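Long-range contacts in phosphoribosylaminoimidazole carboxylase, ATPase subunit (Thermus thermophilus, PDB 3AW8), which probably catalyses the ATP-dependent carboxylation of 5-aminoimidazole ribonucleotide by bicarbonate to N5-carboxyaminoimidazole ribonucleotide in de novo purine synthesis: residues Val193-Pro197 with Leu291-Pro296; Leu222-Ala226 with Gln249-Leu254. All coordinates share one frame. Residues are numbered along the deposited sequence.

Contact 1. Residues Val193-Pro197 with Leu291-Pro296; sequences VAFYP and LGSTAP
The start of strand 193-204, in the antiparallel sheet of the ATP-grasp domain, runs beside the irregular loop linking helix 278-287 to strand 299-306. End-to-end directions are 10° apart, yet the two do not pair as sheet strands. Backbones come nearest at Tyr196 and Thr294 (CA to CA 5.4 Å) and spread to 7.4 Å between the CA atoms of Pro197 and Pro296. Thr294 (phi -105°, psi 7°) departs from the extended run of its neighbours, and its CA-to-CB bond points toward the strand. In its p rotamer, OG1 donates to the backbone O of Phe195 at 2.7 Å, while CG2 sits 3.5 Å from the centroid of the Tyr196 ring, 12° off its normal, a CH-pi contact over the face. Tyr196 is m, and its OH bonds to the backbone O of Thr276. Leu291, chi1 m with chi2 near 32°, puts CD2 4.2 Å from Ala194 CB, and the proline rings meet at Pro197 CG and Pro296 CD, 3.8 Å apart. Phe195 points its CB away and packs on helix 220-237. Side chains thus hold loop to sheet: one threonine serves both a backbone carbonyl and an aromatic face.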
ATOM      1  N   VAL A 193      15.457 -16.605  -5.984  1.00 48.53           N
ATOM      2  CA  VAL A 193      15.472 -16.277  -4.563  1.00 48.36           C
ATOM      3  C   VAL A 193      15.816 -14.810  -4.348  1.00 49.09           C
ATOM      4  O   VAL A 193      16.208 -14.110  -5.285  1.00 48.52           O
ATOM      5  CB  VAL A 193      16.489 -17.149  -3.779  1.00 48.61           C
ATOM      6  CG1 VAL A 193      16.174 -18.627  -3.977  1.00 46.70           C
ATOM      7  CG2 VAL A 193      17.904 -16.825  -4.221  1.00 46.48           C
ATOM      8  N   ALA A 194      15.661 -14.353  -3.107  1.00 48.54           N
ATOM      9  CA  ALA A 194      15.939 -12.968  -2.743  1.00 47.82           C
ATOM     10  C   ALA A 194      16.067 -12.881  -1.231  1.00 46.64           C
ATOM     11  O   ALA A 194      15.504 -13.710  -0.521  1.00 47.18           O
ATOM     12  CB  ALA A 194      14.812 -12.073  -3.225  1.00 47.94           C
ATOM     13  N   PHE A 195      16.795 -11.883  -0.739  1.00 45.25           N
ATOM     14  CA  PHE A 195      16.997 -11.735   0.701  1.00 46.56           C
ATOM     15  C   PHE A 195      16.881 -10.281   1.139  1.00 47.82           C
ATOM     16  O   PHE A 195      17.338  -9.375   0.436  1.00 48.97           O
ATOM     17  CB  PHE A 195      18.380 -12.279   1.084  1.00 46.65           C
ATOM     18  CG  PHE A 195      18.630 -13.680   0.598  1.00 48.01           C
ATOM     19  CD1 PHE A 195      18.380 -14.774   1.420  1.00 48.16           C
ATOM     20  CD2 PHE A 195      19.038 -13.911  -0.714  1.00 46.06           C
ATOM     21  CE1 PHE A 195      18.527 -16.076   0.939  1.00 48.22           C
ATOM     22  CE2 PHE A 195      19.184 -15.207  -1.199  1.00 47.00           C
ATOM     23  CZ  PHE A 195      18.927 -16.291  -0.372  1.00 46.72           C
ATOM     24  N   TYR A 196      16.265 -10.063   2.299  1.00 46.73           N
ATOM     25  CA  TYR A 196      16.094  -8.718   2.847  1.00 47.08           C
ATOM     26  C   TYR A 196      17.249  -8.440   3.781  1.00 46.97           C
ATOM     27  O   TYR A 196      17.909  -9.359   4.250  1.00 47.86           O
ATOM     28  CB  TYR A 196      14.786  -8.610   3.655  1.00 45.08           C
ATOM     29  CG  TYR A 196      13.542  -8.509   2.819  1.00 45.06           C
ATOM     30  CD1 TYR A 196      13.077  -7.272   2.367  1.00 44.97           C
ATOM     31  CD2 TYR A 196      12.862  -9.660   2.412  1.00 43.80           C
ATOM     32  CE1 TYR A 196      11.960  -7.185   1.517  1.00 42.56           C
ATOM     33  CE2 TYR A 196      11.758  -9.588   1.568  1.00 41.81           C
ATOM     34  CZ  TYR A 196      11.317  -8.352   1.120  1.00 42.03           C
ATOM     35  OH  TYR A 196      10.282  -8.302   0.223  1.00 38.69           O
ATOM     36  N   PRO A 197      17.515  -7.162   4.066  1.00 47.75           N
ATOM     37  CA  PRO A 197      18.618  -6.875   4.982  1.00 48.60           C
ATOM     38  C   PRO A 197      18.300  -7.561   6.310  1.00 49.26           C
ATOM     39  O   PRO A 197      17.135  -7.811   6.610  1.00 50.94           O
ATOM     40  CB  PRO A 197      18.570  -5.355   5.108  1.00 47.60           C
ATOM     41  CG  PRO A 197      18.048  -4.928   3.772  1.00 48.49           C
ATOM     42  CD  PRO A 197      16.951  -5.922   3.508  1.00 47.80           C
ATOM     43  N   LEU A 291      10.457 -12.116  -8.668  1.00 50.38           N
ATOM     44  CA  LEU A 291      10.491 -11.511  -7.348  1.00 50.26           C
ATOM     45  C   LEU A 291      10.893 -10.055  -7.473  1.00 50.99           C
ATOM     46  O   LEU A 291      11.603  -9.680  -8.402  1.00 52.44           O
ATOM     47  CB  LEU A 291      11.483 -12.253  -6.458  1.00 49.24           C
ATOM     48  CG  LEU A 291      10.945 -13.456  -5.680  1.00 50.89           C
ATOM     49  CD1 LEU A 291       9.837 -14.163  -6.440  1.00 50.46           C
ATOM     50  CD2 LEU A 291      12.105 -14.397  -5.389  1.00 50.50           C
ATOM     51  N   GLY A 292      10.430  -9.233  -6.543  1.00 51.01           N
ATOM     52  CA  GLY A 292      10.761  -7.824  -6.582  1.00 49.28           C
ATOM     53  C   GLY A 292      11.991  -7.532  -5.752  1.00 50.31           C
ATOM     54  O   GLY A 292      12.373  -8.311  -4.874  1.00 49.71           O
ATOM     55  N   SER A 293      12.617  -6.398  -6.041  1.00 50.57           N
ATOM     56  CA  SER A 293      13.810  -5.972  -5.333  1.00 51.00           C
ATOM     57  C   SER A 293      13.559  -5.859  -3.832  1.00 51.78           C
ATOM     58  O   SER A 293      12.495  -5.412  -3.396  1.00 50.82           O
ATOM     59  CB  SER A 293      14.280  -4.622  -5.882  1.00 51.56           C
ATOM     60  OG  SER A 293      15.383  -4.133  -5.141  1.00 53.92           O
ATOM     61  N   THR A 294      14.552  -6.266  -3.048  1.00 50.97           N
ATOM     62  CA  THR A 294      14.453  -6.206  -1.599  1.00 51.40           C
ATOM     63  C   THR A 294      15.290  -5.058  -1.036  1.00 50.96           C
ATOM     64  O   THR A 294      15.434  -4.920   0.179  1.00 50.40           O
ATOM     65  CB  THR A 294      14.931  -7.513  -0.965  1.00 51.14           C
ATOM     66  OG1 THR A 294      16.197  -7.869  -1.529  1.00 52.56           O
ATOM     67  CG2 THR A 294      13.932  -8.629  -1.219  1.00 51.60           C
ATOM     68  N   ALA A 295      15.833  -4.231  -1.920  1.00 50.75           N
ATOM     69  CA  ALA A 295      16.657  -3.111  -1.484  1.00 52.71           C
ATOM     70  C   ALA A 295      15.903  -2.207  -0.503  1.00 53.32           C
ATOM     71  O   ALA A 295      14.735  -1.885  -0.711  1.00 54.42           O
ATOM     72  CB  ALA A 295      17.119  -2.311  -2.693  1.00 51.12           C
ATOM     73  N   PRO A 296      16.563  -1.798   0.591  1.00 54.04           N
ATOM     74  CA  PRO A 296      15.924  -0.931   1.587  1.00 55.50           C
ATOM     75  C   PRO A 296      15.850   0.532   1.176  1.00 57.20           C
ATOM     76  O   PRO A 296      16.696   1.024   0.431  1.00 59.34           O
ATOM     77  CB  PRO A 296      16.800  -1.124   2.821  1.00 54.67           C
ATOM     78  CG  PRO A 296      18.145  -1.331   2.230  1.00 52.73           C
ATOM     79  CD  PRO A 296      17.872  -2.268   1.072  1.00 53.04           C
TER

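Contact 2. Residues Leu222-Ala226 with Gln249-Leu254; sequences LQKKA and QVGEEL
Leu254, Leu222 and Lys225 bury most of the surface where helical residues 222-226 meet a tight beta-hairpin at 249-254. Val250 and Glu253 close the hairpin through two backbone bonds, Val250 N to Glu253 O (3.0 Å) and Glu253 N to Val250 O (2.9 Å). Gly251 (phi 69°, psi -105°) and Glu252 (-128°, 22°) form the turn, close to type II'. Leu254, in the m,t rotamer, points toward the helix: its CD2 lies 3.4 Å from Leu222 CD2 and its CD1 3.8 Å from Ala226 CB. Leu222 has chi1 at -143°, between wells, and chi2 t; its CD1 also reaches Gln249 OE1 (3.5 Å), an oxygen that accepts from Arg179. Lys225 reaches extended (t,t,t, then m at chi4) across to the hairpin. Its CE lies 3.6 Å from Glu252 O, and its NZ makes a weak, salt-bridged hydrogen bond to Glu253 OE1 (3.3 Å) besides bonding to Tyr229 OH. The result is helix-on-sheet packing: helix 220-237 lies against strands 241-250 and 253-260 at one edge of the large antiparallel sheet, in its ATP-grasp part, with Leu254 and Ala226 also touching strand 179-187 and Leu222 and Ala226 reaching Leu198 of strand 193-204.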
ATOM      1  N   LEU A 222      28.189 -10.824   7.707  1.00 77.86           N
ATOM      2  CA  LEU A 222      27.086 -11.303   8.529  1.00 76.45           C
ATOM      3  C   LEU A 222      25.891 -11.540   7.611  1.00 76.25           C
ATOM      4  O   LEU A 222      25.199 -12.549   7.734  1.00 76.72           O
ATOM      5  CB  LEU A 222      26.721 -10.276   9.605  1.00 75.14           C
ATOM      6  CG  LEU A 222      26.310 -10.859  10.964  1.00 75.65           C
ATOM      7  CD1 LEU A 222      25.839  -9.752  11.898  1.00 74.04           C
ATOM      8  CD2 LEU A 222      25.209 -11.881  10.765  1.00 76.23           C
ATOM      9  N   GLN A 223      25.663 -10.612   6.684  1.00 75.05           N
ATOM     10  CA  GLN A 223      24.559 -10.727   5.734  1.00 73.95           C
ATOM     11  C   GLN A 223      24.659 -12.021   4.938  1.00 74.59           C
ATOM     12  O   GLN A 223      23.731 -12.836   4.937  1.00 74.82           O
ATOM     13  CB  GLN A 223      24.547  -9.541   4.762  1.00 72.25           C
ATOM     14  CG  GLN A 223      23.459  -8.516   5.046  1.00 70.12           C
ATOM     15  CD  GLN A 223      22.059  -9.081   4.882  1.00 68.22           C
ATOM     16  OE1 GLN A 223      21.140  -8.688   5.589  1.00 67.64           O
ATOM     17  NE2 GLN A 223      21.891  -9.998   3.940  1.00 66.87           N
ATOM     18  N   LYS A 224      25.786 -12.203   4.257  1.00 74.66           N
ATOM     19  CA  LYS A 224      26.005 -13.397   3.454  1.00 73.94           C
ATOM     20  C   LYS A 224      25.845 -14.655   4.297  1.00 72.77           C
ATOM     21  O   LYS A 224      25.336 -15.674   3.824  1.00 71.68           O
ATOM     22  CB  LYS A 224      27.401 -13.354   2.833  1.00 76.36           C
ATOM     23  CG  LYS A 224      27.450 -12.764   1.427  1.00 78.69           C
ATOM     24  CD  LYS A 224      26.842 -11.368   1.360  1.00 80.43           C
ATOM     25  CE  LYS A 224      26.865 -10.830  -0.069  1.00 80.95           C
ATOM     26  NZ  LYS A 224      26.173 -11.741  -1.031  1.00 81.03           N
ATOM     27  N   LYS A 225      26.282 -14.568   5.549  1.00 71.70           N
ATOM     28  CA  LYS A 225      26.206 -15.684   6.485  1.00 71.57           C
ATOM     29  C   LYS A 225      24.741 -16.106   6.633  1.00 70.91           C
ATOM     30  O   LYS A 225      24.383 -17.266   6.394  1.00 70.39           O
ATOM     31  CB  LYS A 225      26.794 -15.246   7.840  1.00 72.00           C
ATOM     32  CG  LYS A 225      27.237 -16.377   8.783  1.00 72.78           C
ATOM     33  CD  LYS A 225      28.043 -15.803   9.963  1.00 73.35           C
ATOM     34  CE  LYS A 225      28.563 -16.874  10.926  1.00 73.73           C
ATOM     35  NZ  LYS A 225      27.500 -17.544  11.737  1.00 74.60           N
ATOM     36  N   ALA A 226      23.899 -15.146   7.014  1.00 68.88           N
ATOM     37  CA  ALA A 226      22.472 -15.380   7.194  1.00 66.58           C
ATOM     38  C   ALA A 226      21.820 -15.858   5.901  1.00 64.52           C
ATOM     39  O   ALA A 226      21.048 -16.815   5.894  1.00 62.84           O
ATOM     40  CB  ALA A 226      21.799 -14.101   7.673  1.00 67.23           C
ATOM     41  N   GLN A 249      22.533 -13.345  17.886  1.00 64.27           N
ATOM     42  CA  GLN A 249      23.847 -12.881  17.450  1.00 67.65           C
ATOM     43  C   GLN A 249      24.788 -12.796  18.643  1.00 68.79           C
ATOM     44  O   GLN A 249      24.592 -11.983  19.550  1.00 69.48           O
ATOM     45  CB  GLN A 249      23.774 -11.507  16.773  1.00 68.43           C
ATOM     46  CG  GLN A 249      25.060 -11.166  16.016  1.00 71.59           C
ATOM     47  CD  GLN A 249      25.143  -9.713  15.561  1.00 74.40           C
ATOM     48  OE1 GLN A 249      24.201  -9.170  14.985  1.00 75.53           O
ATOM     49  NE2 GLN A 249      26.289  -9.086  15.806  1.00 75.62           N
ATOM     50  N   VAL A 250      25.795 -13.662  18.648  1.00 70.20           N
ATOM     51  CA  VAL A 250      26.795 -13.676  19.709  1.00 71.63           C
ATOM     52  C   VAL A 250      28.113 -13.386  18.999  1.00 71.47           C
ATOM     53  O   VAL A 250      28.629 -14.225  18.251  1.00 69.81           O
ATOM     54  CB  VAL A 250      26.872 -15.056  20.415  1.00 72.55           C
ATOM     55  CG1 VAL A 250      27.682 -14.937  21.699  1.00 73.07           C
ATOM     56  CG2 VAL A 250      25.479 -15.566  20.723  1.00 72.58           C
ATOM     57  N   GLY A 251      28.634 -12.183  19.215  1.00 71.82           N
ATOM     58  CA  GLY A 251      29.867 -11.785  18.565  1.00 73.41           C
ATOM     59  C   GLY A 251      29.633 -11.617  17.077  1.00 74.95           C
ATOM     60  O   GLY A 251      29.038 -10.633  16.636  1.00 74.83           O
ATOM     61  N   GLU A 252      30.113 -12.582  16.302  1.00 76.35           N
ATOM     62  CA  GLU A 252      29.952 -12.571  14.856  1.00 78.60           C
ATOM     63  C   GLU A 252      29.376 -13.910  14.445  1.00 79.37           C
ATOM     64  O   GLU A 252      29.509 -14.347  13.297  1.00 79.34           O
ATOM     65  CB  GLU A 252      31.292 -12.339  14.160  1.00 80.92           C
ATOM     66  CG  GLU A 252      31.741 -10.888  14.177  1.00 84.89           C
ATOM     67  CD  GLU A 252      30.711  -9.953  13.553  1.00 87.43           C
ATOM     68  OE1 GLU A 252      30.393 -10.120  12.352  1.00 87.79           O
ATOM     69  OE2 GLU A 252      30.219  -9.051  14.268  1.00 89.52           O
ATOM     70  N   GLU A 253      28.731 -14.561  15.405  1.00 80.07           N
ATOM     71  CA  GLU A 253      28.111 -15.849  15.164  1.00 80.37           C
ATOM     72  C   GLU A 253      26.593 -15.755  15.188  1.00 78.50           C
ATOM     73  O   GLU A 253      26.014 -14.942  15.915  1.00 77.45           O
ATOM     74  CB  GLU A 253      28.592 -16.868  16.198  1.00 82.92           C
ATOM     75  CG  GLU A 253      29.987 -17.377  15.912  1.00 87.16           C
ATOM     76  CD  GLU A 253      30.116 -17.896  14.488  1.00 90.54           C
ATOM     77  OE1 GLU A 253      29.360 -18.829  14.124  1.00 92.14           O
ATOM     78  OE2 GLU A 253      30.966 -17.368  13.734  1.00 91.27           O
ATOM     79  N   LEU A 254      25.960 -16.587  14.368  1.00 76.39           N
ATOM     80  CA  LEU A 254      24.511 -16.636  14.275  1.00 73.29           C
ATOM     81  C   LEU A 254      24.044 -18.030  14.680  1.00 71.93           C
ATOM     82  O   LEU A 254      24.482 -19.027  14.104  1.00 71.52           O
ATOM     83  CB  LEU A 254      24.056 -16.350  12.838  1.00 72.73           C
ATOM     84  CG  LEU A 254      24.302 -14.980  12.199  1.00 71.03           C
ATOM     85  CD1 LEU A 254      23.815 -15.006  10.760  1.00 70.13           C
ATOM     86  CD2 LEU A 254      23.578 -13.897  12.984  1.00 71.13           C
TER

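In the fold
Both contacts reach the same antiparallel sheet, and contact 2 is nested in the loop closed by contact 1. They bury nearly equal areas (336 and 338 Å²) and are partly buried, but contact 2 mixes buried leucines with exposed glutamates at a hairpin tip, whereas no touching residue of contact 1 is fully exposed. Contact 1 ties an irregular loop to strand 193-204 by hydroxyl-to-carbonyl and CH-pi chemistry; contact 2 packs a helix on strands, with apolar contacts inside and a salt bridge toward the surface. Helix 220-237 joins them: Gln223 OE1 packs 3.1 Å from Pro197 C and accepts a weak hydrogen bond from Leu198 N. In contact 2, Gln249's side chain is about 12 Å from bound AMP.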